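Local coordinates for protein cellulosomal scaffoldin (Bacteroides cellulosolvens, PDB 1TYJ) that probably anchors dockerin-bearing partners in the cellulosome through its type-II cohesin module, a beta-sandwich domain of a scaffoldin, at residues S136-D148 / N152-P164. Residues are numbered along the deposited sequence; the frame is centred on the assembly and turned at random.
Sequences SMNNAVDGTMLFD and NMYSSSAYKVVQP
A short antiparallel hairpin opening into side-chain packing joins D148, F147 and L146 of edge strand 144-148 to N152, M153 and Y154, and then to Y159 and V161 of the returning chain. The register rests on two backbone hydrogen bonds, D148 N to N152 O and, at 3.0 Å, Y154 N to L146 O, on either side of the single bridge between F147 and M153. At the turn, D148 shows how one carboxylate can fix a loop. CG stands between the backbone N and the carbonyl carbon (chi1 79°), which puts the carboxylate beside N152; D148 OD1 is met from above the carboxylate plane by N152 N at 2.9 Å and also accepts from D150 N, while OD2 takes N152 ND2 on its syn lone pair at 2.9 Å, the bond nearly straight at 172°. Replacing D148 by an alanine is likely to leave N152 N, N152 ND2 and D150 N without their carboxylate acceptors, and the N152 amide free to turn. Alongside, M153 CG lies 3.5 Å from F147 CE2, with SD oblique to the ring in a Met-aromatic contact; its methyl reaches N139 CB.

In the cohesin beta sandwich, strand 144-148 pairs with strand 30-38 in one sheet, whereas strand 160-161 pairs with strand 2-7 in the other; the contact therefore spans the two sheets along one margin. Y159 fills the space between: L146 CD1 sits over the centre of one ring face, 3.5 Å from the centroid in a CH-pi contact, and V141 CG1 covers the opposite face. Y159 OH lies 2.8 Å from T144 OG1, itself hydrogen-bonded to V141 O, and a water links that phenol to L146 N and Y154 O. Farther along, V161 CG2 meets T144 CG2 tip to tip at 3.8 Å, and two waters tie D142 OD2 to the V161 backbone.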
ATOM      1  N   SER A 136      -3.339  -9.065  12.286  1.00 49.77           N
ATOM      2  CA  SER A 136      -2.861  -9.362  13.620  1.00 49.76           C
ATOM      3  C   SER A 136      -1.780  -8.303  13.861  1.00 49.19           C
ATOM      4  O   SER A 136      -0.773  -8.556  14.537  1.00 49.56           O
ATOM      5  CB  SER A 136      -2.281 -10.786  13.675  1.00 50.42           C
ATOM      6  OG  SER A 136      -3.071 -11.720  12.940  1.00 51.73           O
ATOM      7  N   MET A 137      -1.988  -7.123  13.274  1.00 48.19           N
ATOM      8  CA  MET A 137      -1.001  -6.041  13.327  1.00 46.79           C
ATOM      9  C   MET A 137      -1.130  -5.294  14.655  1.00 45.94           C
ATOM     10  O   MET A 137      -1.937  -4.357  14.772  1.00 46.05           O
ATOM     11  CB  MET A 137      -1.178  -5.071  12.137  1.00 46.92           C
ATOM     12  CG  MET A 137      -1.087  -5.705  10.724  1.00 47.16           C
ATOM     13  SD  MET A 137      -0.937  -4.533   9.323  1.00 46.90           S
ATOM     14  CE  MET A 137      -1.896  -3.178   9.967  1.00 46.15           C
ATOM     15  N   ASN A 138      -0.354  -5.692  15.665  1.00 44.28           N
ATOM     16  CA  ASN A 138      -0.452  -4.990  16.951  1.00 42.76           C
ATOM     17  C   ASN A 138       0.244  -3.635  16.978  1.00 40.48           C
ATOM     18  O   ASN A 138       1.349  -3.466  16.449  1.00 40.45           O
ATOM     19  CB  ASN A 138      -0.031  -5.861  18.139  1.00 44.12           C
ATOM     20  CG  ASN A 138      -1.237  -6.454  18.884  1.00 46.75           C
ATOM     21  OD1 ASN A 138      -1.893  -7.398  18.398  1.00 49.23           O
ATOM     22  ND2 ASN A 138      -1.544  -5.892  20.061  1.00 48.34           N
ATOM     23  N   ASN A 139      -0.419  -2.670  17.605  1.00 37.41           N
ATOM     24  CA  ASN A 139       0.086  -1.307  17.677  1.00 35.51           C
ATOM     25  C   ASN A 139       0.047  -0.626  16.303  1.00 32.76           C
ATOM     26  O   ASN A 139       0.772   0.356  16.106  1.00 33.01           O
ATOM     27  CB  ASN A 139       1.545  -1.227  18.175  1.00 36.52           C
ATOM     28  CG  ASN A 139       1.874  -2.206  19.292  1.00 39.68           C
ATOM     29  OD1 ASN A 139       1.561  -1.954  20.450  1.00 43.06           O
ATOM     30  ND2 ASN A 139       2.571  -3.306  18.953  1.00 41.51           N
ATOM     31  N   ALA A 140      -0.750  -1.140  15.352  1.00 28.87           N
ATOM     32  CA  ALA A 140      -0.813  -0.495  14.042  1.00 25.64           C
ATOM     33  C   ALA A 140      -1.375   0.912  14.169  1.00 24.73           C
ATOM     34  O   ALA A 140      -2.108   1.211  15.130  1.00 23.84           O
ATOM     35  CB  ALA A 140      -1.633  -1.304  13.050  1.00 25.42           C
ATOM     36  N   VAL A 141      -1.039   1.761  13.214  1.00 22.60           N
ATOM     37  CA  VAL A 141      -1.615   3.092  13.116  1.00 22.92           C
ATOM     38  C   VAL A 141      -2.523   3.135  11.902  1.00 21.35           C
ATOM     39  O   VAL A 141      -2.049   3.170  10.755  1.00 19.41           O
ATOM     40  CB  VAL A 141      -0.541   4.179  13.028  1.00 22.62           C
ATOM     41  CG1 VAL A 141      -1.175   5.582  12.970  1.00 24.47           C
ATOM     42  CG2 VAL A 141       0.445   4.053  14.202  1.00 23.95           C
ATOM     43  N   ASP A 142      -3.834   3.104  12.144  1.00 21.03           N
ATOM     44  CA  ASP A 142      -4.818   3.133  11.044  1.00 21.10           C
ATOM     45  C   ASP A 142      -4.456   2.122   9.941  1.00 20.40           C
ATOM     46  O   ASP A 142      -4.434   2.458   8.740  1.00 20.67           O
ATOM     47  CB  ASP A 142      -4.955   4.551  10.479  1.00 21.55           C
ATOM     48  CG  ASP A 142      -5.595   5.517  11.480  1.00 25.64           C
ATOM     49  OD1 ASP A 142      -6.132   5.029  12.509  1.00 30.81           O
ATOM     50  OD2 ASP A 142      -5.518   6.748  11.255  1.00 28.51           O
ATOM     51  N   GLY A 143      -4.197   0.871  10.349  1.00 19.35           N
ATOM     52  CA  GLY A 143      -3.914  -0.188   9.377  1.00 19.54           C
ATOM     53  C   GLY A 143      -2.524  -0.120   8.767  1.00 18.24           C
ATOM     54  O   GLY A 143      -2.292  -0.696   7.685  1.00 20.28           O
ATOM     55  N   THR A 144      -1.594   0.581   9.408  1.00 17.28           N
ATOM     56  CA  THR A 144      -0.210   0.648   8.878  1.00 17.31           C
ATOM     57  C   THR A 144       0.817   0.392   9.992  1.00 17.95           C
ATOM     58  O   THR A 144       0.586   0.742  11.150  1.00 18.12           O
ATOM     59  CB  THR A 144       0.080   2.052   8.262  1.00 16.88           C
ATOM     60  OG1 THR A 144       0.182   3.052   9.300  1.00 17.27           O
ATOM     61  CG2 THR A 144      -1.003   2.446   7.235  1.00 16.43           C
ATOM     62  N   MET A 145       1.963  -0.165   9.620  1.00 15.57           N
ATOM     63  CA  MET A 145       3.096  -0.262  10.526  1.00 17.53           C
ATOM     64  C   MET A 145       4.277   0.245   9.719  1.00 16.52           C
ATOM     65  O   MET A 145       4.452  -0.167   8.569  1.00 17.63           O
ATOM     66  CB  MET A 145       3.332  -1.711  10.966  1.00 17.89           C
ATOM     67  CG  MET A 145       2.134  -2.310  11.672  1.00 19.31           C
ATOM     68  SD  MET A 145       2.381  -4.068  11.958  1.00 27.17           S
ATOM     69  CE  MET A 145       3.108  -3.994  13.547  1.00 28.50           C
ATOM     70  N   LEU A 146       5.075   1.126  10.319  1.00 15.96           N
ATOM     71  CA  LEU A 146       6.275   1.651   9.689  1.00 16.14           C
ATOM     72  C   LEU A 146       7.455   1.465  10.609  1.00 16.86           C
ATOM     73  O   LEU A 146       7.318   1.658  11.828  1.00 17.26           O
ATOM     74  CB  LEU A 146       6.114   3.147   9.370  1.00 16.57           C
ATOM     75  CG  LEU A 146       4.947   3.588   8.461  1.00 15.47           C
ATOM     76  CD1 LEU A 146       4.986   5.135   8.330  1.00 17.03           C
ATOM     77  CD2 LEU A 146       5.053   2.926   7.047  1.00 17.78           C
ATOM     78  N   PHE A 147       8.613   1.189  10.033  1.00 17.25           N
ATOM     79  CA  PHE A 147       9.828   0.915  10.806  1.00 17.46           C
ATOM     80  C   PHE A 147      10.985   1.717  10.313  1.00 17.66           C
ATOM     81  O   PHE A 147      11.033   2.116   9.131  1.00 18.36           O
ATOM     82  CB  PHE A 147      10.162  -0.593  10.718  1.00 18.96           C
ATOM     83  CG  PHE A 147       9.044  -1.439  11.243  1.00 19.00           C
ATOM     84  CD1 PHE A 147       8.004  -1.830  10.398  1.00 19.66           C
ATOM     85  CD2 PHE A 147       9.007  -1.779  12.587  1.00 21.09           C
ATOM     86  CE1 PHE A 147       6.905  -2.583  10.922  1.00 19.65           C
ATOM     87  CE2 PHE A 147       7.948  -2.546  13.100  1.00 20.90           C
ATOM     88  CZ  PHE A 147       6.903  -2.926  12.264  1.00 19.89           C
ATOM     89  N   ASP A 148      11.947   1.918  11.197  1.00 17.21           N
ATOM     90  CA  ASP A 148      13.187   2.612  10.797  1.00 17.94           C
ATOM     91  C   ASP A 148      14.375   1.634  10.765  1.00 18.36           C
ATOM     92  O   ASP A 148      14.220   0.427  11.057  1.00 18.22           O
ATOM     93  CB  ASP A 148      13.442   3.849  11.673  1.00 18.17           C
ATOM     94  CG  ASP A 148      14.042   3.494  13.052  1.00 20.15           C
ATOM     95  OD1 ASP A 148      14.336   2.281  13.305  1.00 18.72           O
ATOM     96  OD2 ASP A 148      14.211   4.447  13.865  1.00 22.19           O
ATOM     97  N   ASN A 152      13.198   0.363  15.113  1.00 19.29           N
ATOM     98  CA  ASN A 152      12.119   1.036  15.831  1.00 20.32           C
ATOM     99  C   ASN A 152      10.836   1.009  15.056  1.00 20.54           C
ATOM    100  O   ASN A 152      10.857   1.131  13.816  1.00 20.74           O
ATOM    101  CB  ASN A 152      12.446   2.499  16.125  1.00 19.49           C
ATOM    102  CG  ASN A 152      13.677   2.656  17.007  1.00 21.31           C
ATOM    103  OD1 ASN A 152      13.707   2.166  18.141  1.00 23.21           O
ATOM    104  ND2 ASN A 152      14.673   3.380  16.511  1.00 21.84           N
ATOM    105  N   MET A 153       9.720   0.861  15.763  1.00 20.20           N
ATOM    106  CA  MET A 153       8.406   0.986  15.138  1.00 21.23           C
ATOM    107  C   MET A 153       7.806   2.364  15.440  1.00 20.71           C
ATOM    108  O   MET A 153       7.703   2.779  16.620  1.00 20.89           O
ATOM    109  CB  MET A 153       7.478  -0.115  15.672  1.00 21.25           C
ATOM    110  CG  MET A 153       6.119  -0.167  14.979  1.00 23.32           C
ATOM    111  SD  MET A 153       5.191  -1.624  15.556  1.00 27.59           S
ATOM    112  CE  MET A 153       4.603  -0.982  17.079  1.00 30.75           C
ATOM    113  N   TYR A 154       7.385   3.099  14.411  1.00 19.66           N
ATOM    114  CA  TYR A 154       6.784   4.413  14.643  1.00 20.49           C
ATOM    115  C   TYR A 154       5.393   4.361  15.311  1.00 21.18           C
ATOM    116  O   TYR A 154       4.599   3.471  15.001  1.00 20.46           O
ATOM    117  CB  TYR A 154       6.749   5.220  13.333  1.00 20.02           C
ATOM    118  CG  TYR A 154       8.114   5.698  12.954  1.00 19.08           C
ATOM    119  CD1 TYR A 154       8.730   5.248  11.784  1.00 18.70           C
ATOM    120  CD2 TYR A 154       8.801   6.611  13.773  1.00 22.37           C
ATOM    121  CE1 TYR A 154      10.003   5.704  11.445  1.00 16.64           C
ATOM    122  CE2 TYR A 154      10.060   7.060  13.445  1.00 20.90           C
ATOM    123  CZ  TYR A 154      10.657   6.639  12.281  1.00 20.39           C
ATOM    124  OH  TYR A 154      11.920   7.120  12.025  1.00 20.00           O
ATOM    125  N   SER A 155       5.100   5.328  16.198  1.00 21.70           N
ATOM    126  CA  SER A 155       3.760   5.425  16.825  1.00 23.20           C
ATOM    127  C   SER A 155       2.831   6.411  16.106  1.00 22.91           C
ATOM    128  O   SER A 155       3.265   7.149  15.190  1.00 22.41           O
ATOM    129  CB  SER A 155       3.881   5.899  18.273  1.00 23.20           C
ATOM    130  OG  SER A 155       4.299   7.235  18.256  1.00 27.54           O
ATOM    131  N   SER A 156       1.574   6.461  16.563  1.00 24.00           N
ATOM    132  CA  SER A 156       0.555   7.339  15.980  1.00 25.34           C
ATOM    133  C   SER A 156       0.864   8.810  16.193  1.00 26.24           C
ATOM    134  O   SER A 156       0.295   9.676  15.524  1.00 27.38           O
ATOM    135  CB  SER A 156      -0.810   7.027  16.562  1.00 25.84           C
ATOM    136  OG  SER A 156      -0.776   7.311  17.949  1.00 27.47           O
ATOM    137  N   SER A 157       1.763   9.097  17.127  1.00 27.14           N
ATOM    138  CA  SER A 157       2.130  10.471  17.353  1.00 28.07           C
ATOM    139  C   SER A 157       3.259  10.909  16.418  1.00 27.30           C
ATOM    140  O   SER A 157       3.531  12.100  16.289  1.00 28.99           O
ATOM    141  CB  SER A 157       2.488  10.676  18.822  1.00 28.73           C
ATOM    142  OG  SER A 157       3.729  10.089  19.117  1.00 30.91           O
ATOM    143  N   ALA A 158       3.864   9.956  15.704  1.00 25.59           N
ATOM    144  CA  ALA A 158       5.000  10.244  14.803  1.00 23.58           C
ATOM    145  C   ALA A 158       4.571  10.477  13.353  1.00 23.25           C
ATOM    146  O   ALA A 158       5.311  11.115  12.555  1.00 22.60           O
ATOM    147  CB  ALA A 158       5.984   9.119  14.856  1.00 23.59           C
ATOM    148  N   TYR A 159       3.427   9.888  12.997  1.00 21.53           N
ATOM    149  CA  TYR A 159       2.912  10.014  11.642  1.00 20.27           C
ATOM    150  C   TYR A 159       1.425   9.836  11.566  1.00 20.63           C
ATOM    151  O   TYR A 159       0.762   9.330  12.502  1.00 21.67           O
ATOM    152  CB  TYR A 159       3.629   9.061  10.653  1.00 19.87           C
ATOM    153  CG  TYR A 159       3.221   7.630  10.777  1.00 18.97           C
ATOM    154  CD1 TYR A 159       2.310   7.066   9.881  1.00 17.40           C
ATOM    155  CD2 TYR A 159       3.767   6.819  11.776  1.00 19.84           C
ATOM    156  CE1 TYR A 159       1.970   5.725   9.978  1.00 16.68           C
ATOM    157  CE2 TYR A 159       3.419   5.465  11.903  1.00 19.50           C
ATOM    158  CZ  TYR A 159       2.527   4.929  11.003  1.00 18.01           C
ATOM    159  OH  TYR A 159       2.177   3.620  11.114  1.00 17.89           O
ATOM    160  N   LYS A 160       0.886  10.288  10.443  1.00 20.43           N
ATOM    161  CA  LYS A 160      -0.544  10.190  10.198  1.00 22.08           C
ATOM    162  C   LYS A 160      -0.785   9.422   8.900  1.00 21.24           C
ATOM    163  O   LYS A 160       0.069   9.387   8.036  1.00 22.39           O
ATOM    164  CB  LYS A 160      -1.154  11.576  10.046  1.00 22.98           C
ATOM    165  CG  LYS A 160      -0.721  12.329   8.797  1.00 23.89           C
ATOM    166  CD  LYS A 160      -1.462  13.658   8.659  1.00 27.00           C
ATOM    167  CE  LYS A 160      -0.542  14.796   8.189  1.00 33.95           C
ATOM    168  NZ  LYS A 160      -0.393  14.899   6.715  1.00 36.38           N
ATOM    169  N   VAL A 161      -1.950   8.812   8.796  1.00 20.30           N
ATOM    170  CA  VAL A 161      -2.319   8.105   7.566  1.00 18.60           C
ATOM    171  C   VAL A 161      -3.374   8.937   6.854  1.00 19.42           C
ATOM    172  O   VAL A 161      -4.473   9.153   7.389  1.00 20.78           O
ATOM    173  CB  VAL A 161      -2.845   6.678   7.900  1.00 18.12           C
ATOM    174  CG1 VAL A 161      -3.379   5.946   6.649  1.00 18.64           C
ATOM    175  CG2 VAL A 161      -1.763   5.872   8.609  1.00 18.81           C
ATOM    176  N   VAL A 162      -3.051   9.416   5.657  1.00 19.48           N
ATOM    177  CA  VAL A 162      -4.017  10.181   4.866  1.00 20.28           C
ATOM    178  C   VAL A 162      -4.806   9.213   4.002  1.00 19.60           C
ATOM    179  O   VAL A 162      -4.250   8.559   3.133  1.00 20.01           O
ATOM    180  CB  VAL A 162      -3.352  11.245   4.012  1.00 20.26           C
ATOM    181  CG1 VAL A 162      -4.432  12.126   3.266  1.00 25.45           C
ATOM    182  CG2 VAL A 162      -2.418  12.132   4.909  1.00 19.60           C
ATOM    183  N   GLN A 163      -6.100   9.099   4.260  1.00 19.23           N
ATOM    184  CA  GLN A 163      -6.916   8.063   3.582  1.00 18.32           C
ATOM    185  C   GLN A 163      -7.073   8.388   2.094  1.00 18.27           C
ATOM    186  O   GLN A 163      -7.166   9.559   1.731  1.00 19.21           O
ATOM    187  CB  GLN A 163      -8.305   7.966   4.276  1.00 18.93           C
ATOM    188  CG  GLN A 163      -8.271   7.400   5.720  1.00 19.87           C
ATOM    189  CD  GLN A 163      -7.848   5.922   5.780  1.00 21.04           C
ATOM    190  OE1 GLN A 163      -7.954   5.177   4.775  1.00 23.50           O
ATOM    191  NE2 GLN A 163      -7.364   5.497   6.940  1.00 20.77           N
ATOM    192  N   PRO A 164      -7.097   7.357   1.219  1.00 17.25           N
ATOM    193  CA  PRO A 164      -7.295   7.606  -0.205  1.00 16.67           C
ATOM    194  C   PRO A 164      -8.573   8.368  -0.562  1.00 16.87           C
ATOM    195  O   PRO A 164      -9.603   8.342   0.187  1.00 18.28           O
ATOM    196  CB  PRO A 164      -7.370   6.203  -0.802  1.00 16.55           C
ATOM    197  CG  PRO A 164      -6.489   5.351   0.154  1.00 16.58           C
ATOM    198  CD  PRO A 164      -6.882   5.931   1.521  1.00 17.70           C
TER
HETATM  199  O   HOH W   1       2.820   2.115  16.732  1.00 36.18           O
HETATM  200  O   HOH W   2      -6.406   7.663   8.819  1.00 23.01           O
HETATM  201  O   HOH W   3      -3.580   8.609  11.214  1.00 26.21           O
HETATM  202  O   HOH W   4       3.750   1.970  12.832  1.00 19.18           O
HETATM  203  O   HOH W   5      13.563   7.025  14.176  1.00 36.90           O